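Local coordinates for envelopment polyprotein (Bovine Schmallenberg virus BH80/Germany/2011, PDB 7A56), which probably drives fusion of the viral and host membranes during entry, as the class II fusion glycoprotein Gc, captured here in its trimeric postfusion form, at residues 189-194 with 254-259; 266-269 with 274-277; 194-199 with 236-241. All blocks are in the same frame, centred on the assembly; numbering follows the deposited sequence.

Interaction 1: 189-194 with 254-259; sequences IYKKSS and INDLGS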
ATOM      1  N   ILE A 189     -11.069 -16.704   8.357  1.00 28.35           N
ATOM      2  CA  ILE A 189     -10.472 -15.387   8.267  1.00 28.09           C
ATOM      3  C   ILE A 189      -9.143 -15.438   9.006  1.00 28.40           C
ATOM      4  O   ILE A 189      -9.053 -16.009  10.125  1.00 29.55           O
ATOM      5  CB  ILE A 189     -11.408 -14.282   8.806  1.00 28.29           C
ATOM      6  CG1 ILE A 189     -12.518 -13.918   7.784  1.00 28.14           C
ATOM      7  CG2 ILE A 189     -10.585 -13.001   9.086  1.00 25.58           C
ATOM      8  CD1 ILE A 189     -13.483 -15.013   7.330  1.00 28.05           C
ATOM      9  N   TYR A 190      -8.086 -14.897   8.314  1.00 28.12           N
ATOM     10  CA  TYR A 190      -6.699 -14.824   8.767  1.00 27.88           C
ATOM     11  C   TYR A 190      -6.168 -13.397   8.710  1.00 26.06           C
ATOM     12  O   TYR A 190      -6.587 -12.585   7.886  1.00 26.53           O
ATOM     13  CB  TYR A 190      -5.782 -15.658   7.889  1.00 29.75           C
ATOM     14  CG  TYR A 190      -6.156 -17.126   7.871  1.00 31.00           C
ATOM     15  CD1 TYR A 190      -7.131 -17.597   7.009  1.00 32.55           C
ATOM     16  CD2 TYR A 190      -5.467 -18.035   8.654  1.00 33.27           C
ATOM     17  CE1 TYR A 190      -7.470 -18.956   6.980  1.00 34.10           C
ATOM     18  CE2 TYR A 190      -5.766 -19.382   8.619  1.00 35.15           C
ATOM     19  CZ  TYR A 190      -6.762 -19.829   7.770  1.00 37.44           C
ATOM     20  OH  TYR A 190      -7.038 -21.177   7.702  1.00 42.78           O
ATOM     21  N   LYS A 191      -5.221 -13.108   9.598  1.00 25.49           N
ATOM     22  CA  LYS A 191      -4.536 -11.825   9.640  1.00 27.55           C
ATOM     23  C   LYS A 191      -3.042 -12.029   9.337  1.00 24.44           C
ATOM     24  O   LYS A 191      -2.430 -12.986   9.836  1.00 25.13           O
ATOM     25  CB  LYS A 191      -4.692 -11.193  11.011  1.00 30.51           C
ATOM     26  CG  LYS A 191      -4.248  -9.744  11.064  1.00 31.51           C
ATOM     27  CD  LYS A 191      -4.442  -9.231  12.497  1.00 34.81           C
ATOM     28  CE  LYS A 191      -4.244  -7.733  12.560  1.00 34.31           C
ATOM     29  NZ  LYS A 191      -4.602  -7.136  13.910  1.00 33.29           N
ATOM     30  N   LYS A 192      -2.447 -11.068   8.633  1.00 23.83           N
ATOM     31  CA  LYS A 192      -0.980 -11.113   8.356  1.00 23.06           C
ATOM     32  C   LYS A 192      -0.209 -11.046   9.677  1.00 27.30           C
ATOM     33  O   LYS A 192      -0.529 -10.223  10.548  1.00 30.50           O
ATOM     34  CB  LYS A 192      -0.621  -9.940   7.446  1.00 25.98           C
ATOM     35  CG  LYS A 192       0.886  -9.890   6.987  1.00 26.69           C
ATOM     36  CD  LYS A 192       1.041  -9.034   5.712  1.00 29.42           C
ATOM     37  CE  LYS A 192       0.728  -7.596   5.996  1.00 34.09           C
ATOM     38  NZ  LYS A 192       0.464  -6.817   4.738  1.00 34.24           N
ATOM     39  N   SER A 193       0.757 -11.972   9.867  1.00 24.45           N
ATOM     40  CA  SER A 193       1.457 -12.142  11.139  1.00 24.84           C
ATOM     41  C   SER A 193       2.977 -12.144  10.962  1.00 28.43           C
ATOM     42  O   SER A 193       3.694 -12.756  11.766  1.00 29.72           O
ATOM     43  CB  SER A 193       0.988 -13.426  11.844  1.00 31.63           C
ATOM     44  OG  SER A 193       1.244 -14.597  11.051  1.00 32.47           O
ATOM     45  N   SER A 194       3.475 -11.472   9.916  1.00 26.91           N
ATOM     46  CA  SER A 194       4.905 -11.256   9.680  1.00 27.32           C
ATOM     47  C   SER A 194       5.030 -10.044   8.764  1.00 27.41           C
ATOM     48  O   SER A 194       4.042  -9.566   8.187  1.00 23.88           O
ATOM     49  CB  SER A 194       5.582 -12.471   9.036  1.00 28.41           C
ATOM     50  OG  SER A 194       5.162 -12.598   7.687  1.00 28.86           O
ATOM     51  N   ILE A 254     -13.448  -6.784   5.562  1.00 30.70           N
ATOM     52  CA  ILE A 254     -13.451  -7.958   6.455  1.00 26.91           C
ATOM     53  C   ILE A 254     -13.069  -7.519   7.859  1.00 26.32           C
ATOM     54  O   ILE A 254     -12.035  -6.878   8.057  1.00 26.06           O
ATOM     55  CB  ILE A 254     -12.504  -9.092   6.007  1.00 24.89           C
ATOM     56  CG1 ILE A 254     -12.833  -9.641   4.591  1.00 25.28           C
ATOM     57  CG2 ILE A 254     -12.508 -10.233   7.050  1.00 24.21           C
ATOM     58  CD1 ILE A 254     -11.574 -10.487   3.951  1.00 25.03           C
ATOM     59  N   ASN A 255     -13.915  -7.858   8.849  1.00 23.78           N
ATOM     60  CA  ASN A 255     -13.665  -7.451  10.231  1.00 22.47           C
ATOM     61  C   ASN A 255     -12.409  -8.125  10.763  1.00 20.83           C
ATOM     62  O   ASN A 255     -12.213  -9.331  10.564  1.00 22.88           O
ATOM     63  CB  ASN A 255     -14.862  -7.857  11.165  1.00 21.17           C
ATOM     64  CG  ASN A 255     -15.969  -6.816  11.198  1.00 21.57           C
ATOM     65  OD1 ASN A 255     -15.809  -5.705  11.704  1.00 22.72           O
ATOM     66  ND2 ASN A 255     -17.108  -7.185  10.683  1.00 25.08           N
ATOM     67  N   ASP A 256     -11.616  -7.387  11.549  1.00 21.56           N
ATOM     68  CA  ASP A 256     -10.613  -8.027  12.393  1.00 23.84           C
ATOM     69  C   ASP A 256     -11.304  -8.733  13.581  1.00 26.91           C
ATOM     70  O   ASP A 256     -12.478  -8.475  13.911  1.00 25.89           O
ATOM     71  CB  ASP A 256      -9.583  -6.965  12.879  1.00 23.28           C
ATOM     72  CG  ASP A 256      -8.208  -7.552  13.223  1.00 27.72           C
ATOM     73  OD1 ASP A 256      -8.061  -8.778  13.517  1.00 29.18           O
ATOM     74  OD2 ASP A 256      -7.271  -6.725  13.211  1.00 28.00           O
ATOM     75  N   LEU A 257     -10.584  -9.672  14.198  1.00 27.41           N
ATOM     76  CA  LEU A 257     -11.127 -10.409  15.337  1.00 26.82           C
ATOM     77  C   LEU A 257     -11.554  -9.433  16.432  1.00 27.48           C
ATOM     78  O   LEU A 257     -10.805  -8.507  16.793  1.00 27.24           O
ATOM     79  CB  LEU A 257     -10.066 -11.417  15.848  1.00 28.59           C
ATOM     80  CG  LEU A 257     -10.507 -12.274  17.063  1.00 30.09           C
ATOM     81  CD1 LEU A 257     -11.691 -13.209  16.725  1.00 29.45           C
ATOM     82  CD2 LEU A 257      -9.339 -13.109  17.580  1.00 33.96           C
ATOM     83  N   GLY A 258     -12.807  -9.605  16.940  1.00 28.97           N
ATOM     84  CA  GLY A 258     -13.369  -8.737  17.962  1.00 28.97           C
ATOM     85  C   GLY A 258     -14.155  -7.541  17.462  1.00 29.22           C
ATOM     86  O   GLY A 258     -14.840  -6.890  18.258  1.00 32.94           O
ATOM     87  N   SER A 259     -14.046  -7.190  16.199  1.00 25.12           N
ATOM     88  CA  SER A 259     -14.795  -6.086  15.596  1.00 23.84           C
ATOM     89  C   SER A 259     -16.072  -6.656  14.998  1.00 25.28           C
ATOM     90  O   SER A 259     -16.047  -7.724  14.369  1.00 26.63           O
ATOM     91  CB  SER A 259     -13.973  -5.403  14.484  1.00 27.26           C
ATOM     92  OG  SER A 259     -12.844  -4.757  15.052  1.00 29.50           O
TER

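Interaction 2: 266-269 with 274-277; sequences SVQL and IIGS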
ATOM      1  N   SER A 266     -18.958 -10.134  10.820  1.00 23.88           N
ATOM      2  CA  SER A 266     -19.485  -9.522  12.048  1.00 25.32           C
ATOM      3  C   SER A 266     -19.905 -10.549  13.089  1.00 24.96           C
ATOM      4  O   SER A 266     -20.160 -10.182  14.260  1.00 27.87           O
ATOM      5  CB  SER A 266     -20.671  -8.585  11.723  1.00 27.37           C
ATOM      6  OG  SER A 266     -21.777  -9.324  11.210  1.00 30.82           O
ATOM      7  N   VAL A 267     -20.012 -11.821  12.724  1.00 23.92           N
ATOM      8  CA  VAL A 267     -20.229 -12.885  13.700  1.00 25.59           C
ATOM      9  C   VAL A 267     -19.080 -13.865  13.565  1.00 26.76           C
ATOM     10  O   VAL A 267     -18.808 -14.346  12.447  1.00 28.03           O
ATOM     11  CB  VAL A 267     -21.566 -13.613  13.498  1.00 25.30           C
ATOM     12  CG1 VAL A 267     -21.723 -14.711  14.565  1.00 26.20           C
ATOM     13  CG2 VAL A 267     -22.739 -12.595  13.681  1.00 26.51           C
ATOM     14  N   GLN A 268     -18.402 -14.160  14.680  1.00 26.75           N
ATOM     15  CA  GLN A 268     -17.067 -14.783  14.581  1.00 28.99           C
ATOM     16  C   GLN A 268     -17.010 -15.982  15.511  1.00 30.14           C
ATOM     17  O   GLN A 268     -17.165 -15.836  16.725  1.00 31.26           O
ATOM     18  CB  GLN A 268     -15.946 -13.797  14.925  1.00 27.18           C
ATOM     19  CG  GLN A 268     -15.993 -12.520  14.104  1.00 24.98           C
ATOM     20  CD  GLN A 268     -15.073 -11.427  14.630  1.00 25.43           C
ATOM     21  OE1 GLN A 268     -14.455 -11.530  15.687  1.00 26.57           O
ATOM     22  NE2 GLN A 268     -14.933 -10.403  13.850  1.00 23.22           N
ATOM     23  N   LEU A 269     -16.800 -17.164  14.935  1.00 30.30           N
ATOM     24  CA  LEU A 269     -16.641 -18.407  15.678  1.00 32.79           C
ATOM     25  C   LEU A 269     -15.164 -18.731  15.759  1.00 35.11           C
ATOM     26  O   LEU A 269     -14.512 -18.925  14.721  1.00 33.49           O
ATOM     27  CB  LEU A 269     -17.390 -19.546  14.991  1.00 34.45           C
ATOM     28  CG  LEU A 269     -17.240 -20.931  15.630  1.00 36.59           C
ATOM     29  CD1 LEU A 269     -18.047 -20.975  16.873  1.00 38.02           C
ATOM     30  CD2 LEU A 269     -17.736 -21.999  14.648  1.00 38.41           C
ATOM     31  N   ILE A 274     -18.096 -17.619  20.424  1.00 34.93           N
ATOM     32  CA  ILE A 274     -18.584 -16.774  19.344  1.00 37.12           C
ATOM     33  C   ILE A 274     -18.631 -15.331  19.820  1.00 35.73           C
ATOM     34  O   ILE A 274     -18.907 -15.044  20.993  1.00 35.97           O
ATOM     35  CB  ILE A 274     -19.974 -17.199  18.852  1.00 46.34           C
ATOM     36  CG1 ILE A 274     -20.015 -18.687  18.617  1.00 51.74           C
ATOM     37  CG2 ILE A 274     -20.318 -16.492  17.562  1.00 46.33           C
ATOM     38  CD1 ILE A 274     -21.350 -19.121  18.075  1.00 54.71           C
ATOM     39  N   ILE A 275     -18.383 -14.421  18.873  1.00 32.74           N
ATOM     40  CA  ILE A 275     -18.399 -12.973  19.071  1.00 31.17           C
ATOM     41  C   ILE A 275     -19.463 -12.416  18.146  1.00 27.82           C
ATOM     42  O   ILE A 275     -19.441 -12.686  16.941  1.00 28.40           O
ATOM     43  CB  ILE A 275     -17.026 -12.332  18.738  1.00 32.34           C
ATOM     44  CG1 ILE A 275     -15.931 -12.902  19.642  1.00 35.57           C
ATOM     45  CG2 ILE A 275     -17.126 -10.786  18.849  1.00 31.84           C
ATOM     46  CD1 ILE A 275     -14.492 -12.373  19.319  1.00 37.28           C
ATOM     47  N   GLY A 276     -20.374 -11.606  18.691  1.00 27.44           N
ATOM     48  CA  GLY A 276     -21.282 -10.893  17.811  1.00 28.34           C
ATOM     49  C   GLY A 276     -21.868  -9.753  18.618  1.00 23.58           C
ATOM     50  O   GLY A 276     -21.603  -9.635  19.807  1.00 25.65           O
ATOM     51  N   SER A 277     -22.568  -8.865  17.964  1.00 25.95           N
ATOM     52  CA  SER A 277     -23.208  -7.806  18.739  1.00 28.70           C
ATOM     53  C   SER A 277     -24.530  -7.459  18.061  1.00 29.16           C
ATOM     54  O   SER A 277     -24.841  -7.961  16.978  1.00 26.89           O
ATOM     55  CB  SER A 277     -22.290  -6.595  18.905  1.00 31.15           C
ATOM     56  OG  SER A 277     -22.060  -6.025  17.668  1.00 32.48           O
TER
HETATM   57  O   HOH W   1     -22.523  -9.031  15.032  1.00 24.71           O

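Interaction 3: 194-199 with 236-241; sequences SIEQKD and DSMPNI. With PO4 (phosphate ion), chain J.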
ATOM      1  N   SER A 194       3.475 -11.472   9.916  1.00 26.91           N
ATOM      2  CA  SER A 194       4.905 -11.256   9.680  1.00 27.32           C
ATOM      3  C   SER A 194       5.030 -10.044   8.764  1.00 27.41           C
ATOM      4  O   SER A 194       4.042  -9.566   8.187  1.00 23.88           O
ATOM      5  CB  SER A 194       5.582 -12.471   9.036  1.00 28.41           C
ATOM      6  OG  SER A 194       5.162 -12.598   7.687  1.00 28.86           O
ATOM      7  N   ILE A 195       6.246  -9.527   8.642  1.00 29.20           N
ATOM      8  CA  ILE A 195       6.499  -8.652   7.504  1.00 26.48           C
ATOM      9  C   ILE A 195       6.405  -9.485   6.222  1.00 25.35           C
ATOM     10  O   ILE A 195       6.577 -10.722   6.225  1.00 28.17           O
ATOM     11  CB  ILE A 195       7.881  -7.981   7.659  1.00 25.34           C
ATOM     12  CG1 ILE A 195       8.075  -6.843   6.638  1.00 24.92           C
ATOM     13  CG2 ILE A 195       8.969  -9.054   7.624  1.00 24.24           C
ATOM     14  CD1 ILE A 195       9.277  -5.877   6.950  1.00 27.25           C
ATOM     15  N   GLU A 196       6.075  -8.838   5.118  1.00 24.04           N
ATOM     16  CA  GLU A 196       6.182  -9.619   3.903  1.00 24.26           C
ATOM     17  C   GLU A 196       7.631  -9.575   3.442  1.00 25.80           C
ATOM     18  O   GLU A 196       8.391  -8.703   3.854  1.00 25.27           O
ATOM     19  CB  GLU A 196       5.254  -9.088   2.801  1.00 26.57           C
ATOM     20  CG  GLU A 196       5.614  -7.686   2.225  1.00 27.41           C
ATOM     21  CD  GLU A 196       4.705  -7.323   1.034  1.00 27.67           C
ATOM     22  OE1 GLU A 196       3.520  -7.032   1.266  1.00 24.81           O
ATOM     23  OE2 GLU A 196       5.142  -7.341  -0.141  1.00 27.84           O
ATOM     24  N   GLN A 197       8.024 -10.561   2.654  1.00 24.52           N
ATOM     25  CA  GLN A 197       9.403 -10.590   2.149  1.00 23.05           C
ATOM     26  C   GLN A 197       9.400 -11.064   0.708  1.00 26.72           C
ATOM     27  O   GLN A 197       8.499 -11.785   0.273  1.00 26.19           O
ATOM     28  CB  GLN A 197      10.296 -11.483   3.040  1.00 24.93           C
ATOM     29  CG  GLN A 197       9.882 -12.941   3.081  1.00 28.79           C
ATOM     30  CD  GLN A 197      10.673 -13.672   4.130  1.00 31.39           C
ATOM     31  OE1 GLN A 197      10.471 -13.440   5.329  1.00 30.77           O
ATOM     32  NE2 GLN A 197      11.617 -14.520   3.704  1.00 35.27           N
ATOM     33  N   LYS A 198      10.412 -10.622  -0.046  1.00 26.62           N
ATOM     34  CA  LYS A 198      10.655 -11.146  -1.372  1.00 26.76           C
ATOM     35  C   LYS A 198      11.425 -12.446  -1.286  1.00 27.73           C
ATOM     36  O   LYS A 198      12.263 -12.642  -0.400  1.00 32.43           O
ATOM     37  CB  LYS A 198      11.497 -10.151  -2.192  1.00 29.17           C
ATOM     38  CG  LYS A 198      10.891  -8.783  -2.196  1.00 30.97           C
ATOM     39  CD  LYS A 198      11.746  -7.863  -2.997  1.00 30.14           C
ATOM     40  CE  LYS A 198      11.144  -6.496  -2.872  1.00 26.84           C
ATOM     41  NZ  LYS A 198      11.664  -5.741  -1.610  1.00 28.81           N
ATOM     42  N   ASP A 199      11.128 -13.350  -2.215  1.00 24.28           N
ATOM     43  CA  ASP A 199      11.873 -14.589  -2.366  1.00 27.54           C
ATOM     44  C   ASP A 199      12.334 -14.646  -3.829  1.00 26.97           C
ATOM     45  O   ASP A 199      11.508 -14.878  -4.725  1.00 29.82           O
ATOM     46  CB  ASP A 199      10.963 -15.762  -1.976  1.00 32.68           C
ATOM     47  CG  ASP A 199      11.626 -17.135  -2.163  1.00 42.38           C
ATOM     48  OD1 ASP A 199      12.822 -17.219  -2.510  1.00 41.28           O
ATOM     49  OD2 ASP A 199      10.934 -18.153  -1.951  1.00 43.53           O
ATOM     50  N   ASP A 236       4.897  -3.374  -0.075  1.00 23.45           N
ATOM     51  CA  ASP A 236       3.784  -3.516   0.860  1.00 27.88           C
ATOM     52  C   ASP A 236       2.560  -3.882  -0.014  1.00 32.30           C
ATOM     53  O   ASP A 236       1.653  -3.121  -0.269  1.00 42.31           O
ATOM     54  CB  ASP A 236       3.621  -2.234   1.675  1.00 33.97           C
ATOM     55  CG  ASP A 236       2.487  -2.348   2.680  1.00 45.64           C
ATOM     56  OD1 ASP A 236       2.194  -3.513   3.046  1.00 41.09           O
ATOM     57  OD2 ASP A 236       1.890  -1.313   3.076  1.00 50.68           O
ATOM     58  N   SER A 237       2.564  -5.105  -0.517  1.00 28.17           N
ATOM     59  CA  SER A 237       1.692  -5.592  -1.581  1.00 30.26           C
ATOM     60  C   SER A 237       0.634  -6.553  -1.026  1.00 30.79           C
ATOM     61  O   SER A 237      -0.436  -6.685  -1.621  1.00 35.67           O
ATOM     62  CB  SER A 237       2.520  -6.308  -2.693  1.00 28.20           C
ATOM     63  OG  SER A 237       3.251  -7.554  -2.263  1.00 28.95           O
ATOM     64  N   MET A 238       0.866  -7.114   0.112  1.00 25.81           N
ATOM     65  CA  MET A 238       0.009  -8.225   0.534  1.00 22.76           C
ATOM     66  C   MET A 238      -1.039  -7.763   1.557  1.00 22.54           C
ATOM     67  O   MET A 238      -0.771  -6.881   2.359  1.00 23.21           O
ATOM     68  CB  MET A 238       0.873  -9.328   1.132  1.00 23.43           C
ATOM     69  CG  MET A 238       1.853  -9.981  -0.042  1.00 23.04           C
ATOM     70  SD  MET A 238       2.594 -11.376   0.643  1.00 28.36           S
ATOM     71  CE  MET A 238       1.288 -12.664   0.728  1.00 26.01           C
ATOM     72  N   PRO A 239      -2.226  -8.356   1.501  1.00 23.24           N
ATOM     73  CA  PRO A 239      -3.358  -7.840   2.276  1.00 24.61           C
ATOM     74  C   PRO A 239      -3.209  -8.104   3.769  1.00 26.72           C
ATOM     75  O   PRO A 239      -2.616  -9.093   4.198  1.00 24.71           O
ATOM     76  CB  PRO A 239      -4.560  -8.619   1.712  1.00 23.86           C
ATOM     77  CG  PRO A 239      -3.986  -9.888   1.214  1.00 25.81           C
ATOM     78  CD  PRO A 239      -2.634  -9.424   0.569  1.00 23.36           C
ATOM     79  N   ASN A 240      -3.808  -7.234   4.572  1.00 26.92           N
ATOM     80  CA  ASN A 240      -3.668  -7.430   6.015  1.00 31.85           C
ATOM     81  C   ASN A 240      -4.606  -8.518   6.526  1.00 25.32           C
ATOM     82  O   ASN A 240      -4.226  -9.325   7.375  1.00 27.38           O
ATOM     83  CB  ASN A 240      -3.929  -6.119   6.740  1.00 44.23           C
ATOM     84  CG  ASN A 240      -2.732  -5.697   7.532  1.00 60.68           C
ATOM     85  OD1 ASN A 240      -1.656  -5.372   6.965  1.00 61.35           O
ATOM     86  ND2 ASN A 240      -2.867  -5.760   8.857  1.00 71.82           N
ATOM     87  N   ILE A 241      -5.810  -8.570   5.997  1.00 23.03           N
ATOM     88  CA  ILE A 241      -6.785  -9.586   6.398  1.00 24.61           C
ATOM     89  C   ILE A 241      -7.291 -10.259   5.138  1.00 22.69           C
ATOM     90  O   ILE A 241      -7.535  -9.605   4.126  1.00 23.23           O
ATOM     91  CB  ILE A 241      -7.944  -8.970   7.219  1.00 24.94           C
ATOM     92  CG1 ILE A 241      -7.391  -8.550   8.588  1.00 29.65           C
ATOM     93  CG2 ILE A 241      -9.121  -9.993   7.416  1.00 24.04           C
ATOM     94  CD1 ILE A 241      -8.326  -7.815   9.468  1.00 32.54           C
TER
HETATM   95  P   PO4 J1409      14.432 -16.291   5.830  1.00 67.33           P
HETATM   96  O1  PO4 J1409      13.209 -16.911   5.210  1.00 67.50           O
HETATM   97  O2  PO4 J1409      14.442 -16.596   7.322  1.00 67.31           O
HETATM   98  O3  PO4 J1409      14.477 -14.794   5.626  1.00 67.14           O
HETATM   99  O4  PO4 J1409      15.663 -16.859   5.168  1.00 67.72           O
HETATM  100  O   HOH W   2       2.882  -5.976   3.646  1.00 33.20           O

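Interaction 1: 189-194 with 254-259
Lys191, on strand 187-192, reaches across to Asp256, the first residue of a type II turn that runs to Ser259. Beyond CB, Lys191 CG stands anti to the backbone N (chi1 -169°) and the rest of the chain is extended. Lys191 CD comes alongside the carboxylate, 3.8 Å from both Asp256 OD1 and Asp256 OD2, and Lys191 CE lies 3.3 Å from Asp256 OD2. At the tip, Lys191 NZ closes a salt bridge of 2.8 Å with Asp256 OD2, using that oxygen's syn lone pair, with the lysine chain running nearly perpendicular to the aspartate. Asp256 OD1 is occupied by its own turn, accepting the Leu257 N-H at 2.8 Å on the anti side, so both oxygens help fix the rotation of the carboxylate. Two residues back along the strand, CG1 of Ile189 packs on CG2 of Ile254 at 3.8 Å, and Ile241 and Tyr119 touch both isoleucines. The second subunit borders the site: its Asp253 accepts from the backbone N of Asp256, and its Glu311 forms a weak, long ion pair with Lys191. The ammonium group of Lys191, a buried residue, thus has a close carboxylate in its own chain and a more distant one across the trimer interface, which probably favours its charged form.

Interaction 2: 266-269 with 274-277
Gln268 and Ile275 form the hydrogen-bonded pair of a short antiparallel hairpin. Gln268 N donates to Ile275 O at 2.9 Å, and Ile275 N returns a bond of 2.8 Å to Gln268 O. Each carbonyl also receives a CA-H...O contact, from Val267 CA to Ile275 O and from Ile274 CA to Gln268 O. Packing is tightest at the neighbouring non-hydrogen-bonded pair, where Leu269 CD1 presses on Ile274 CG1 at 3.5 Å, closer than usual for two carbons. Ile274 touches with both branches: chi1 of -48° sets CG1 beside the backbone N, facing Leu269, and Ile274 CG2 anti to it, where it meets Val267 CG1 at 3.8 Å. On the face of Gln268 and Ile275 the contact is looser in distance, Gln268 OE1 standing 3.7 Å from Ile275 CD1; this oxygen is hydrogen-bonded to Gly258 N, while NE2 donates to Asp256 O and Gly265 O. Past the paired residues the two chains part, and a water lies 2.7 Å from Ser266 O, probably donating to it, and accepts from Ser277 N at 2.9 Å. Ser277 OG is hydrogen-bonded to Thr260 and to Lys262 of the second subunit. The chemistry therefore changes along the hairpin, from direct backbone pairing sealed by branched aliphatic groups to a water-mediated join at its open end, with the Gln268 amide tying the preceding loop to the strand.

Interaction 3: 194-199 with 236-241
Glu196 OE1 is gripped by two consecutive backbone amides and a water. Ser237 N donates to Glu196 OE1 at 2.8 Å and Met238 N at 2.9 Å, both on the syn side, the first well out of the carboxylate plane (32°) and the second nearer to it (17°). The water donates at 2.7 Å to Glu196 OE1 and also donates to Asp236 OD1, bridging two carboxylate oxygens that stand 4.2 Å apart. The other oxygen, Glu196 OE2, accepts from Ser237 OG at 2.9 Å, again on the syn side, so the group is held at both oxygens and cannot readily turn. Glu196 reaches the loop with CG lodged between its backbone N and carbonyl carbon (chi1 67°) and the chain extended beyond. Met238 lines carboxylate and stem, its CB 3.5 Å from Glu196 OE1 and its SD 4.1 Å from Glu196 CB; its side chain also touches Val326 and Lys328. Asn111, on strand 98-134, adds a further bond to Ser237 OG. The amides and hydroxyl probably stabilise the negative charge, whereas Asp236 would probably oppose it, an effect the shared water should moderate. Gln197 NE2 meets O1 of a phosphate, probably from the crystallisation liquor, at 3.2 Å; Lys390 and Lys398 of the second subunit also bind it. Carboxylate bonding to consecutive main-chain N-H groups is a common way of fixing a loop, here fastening 236-241 to 194-199.

Interaction 1 lies between interactions 3 and 2, whose centres are 27 Å apart. Interactions 1 and 2, with centres 13 Å apart, are joined through the turn 256-259, whose backbone is held by the Gln268 amide. Interaction 3, centred 14 Å from interaction 1, is nested in the chain loop that interaction 1 closes and shares Ser194 with it. Lys192 N approaches Asn240 O at 2.8 Å, and Ile254 CG2 packs on Ile241 CG2 at 3.4 Å. Interactions 2 and 3 do not touch, their nearest atoms being about 8 Å apart. All three border the second subunit, and the phosphate sits at that boundary beside interaction 3.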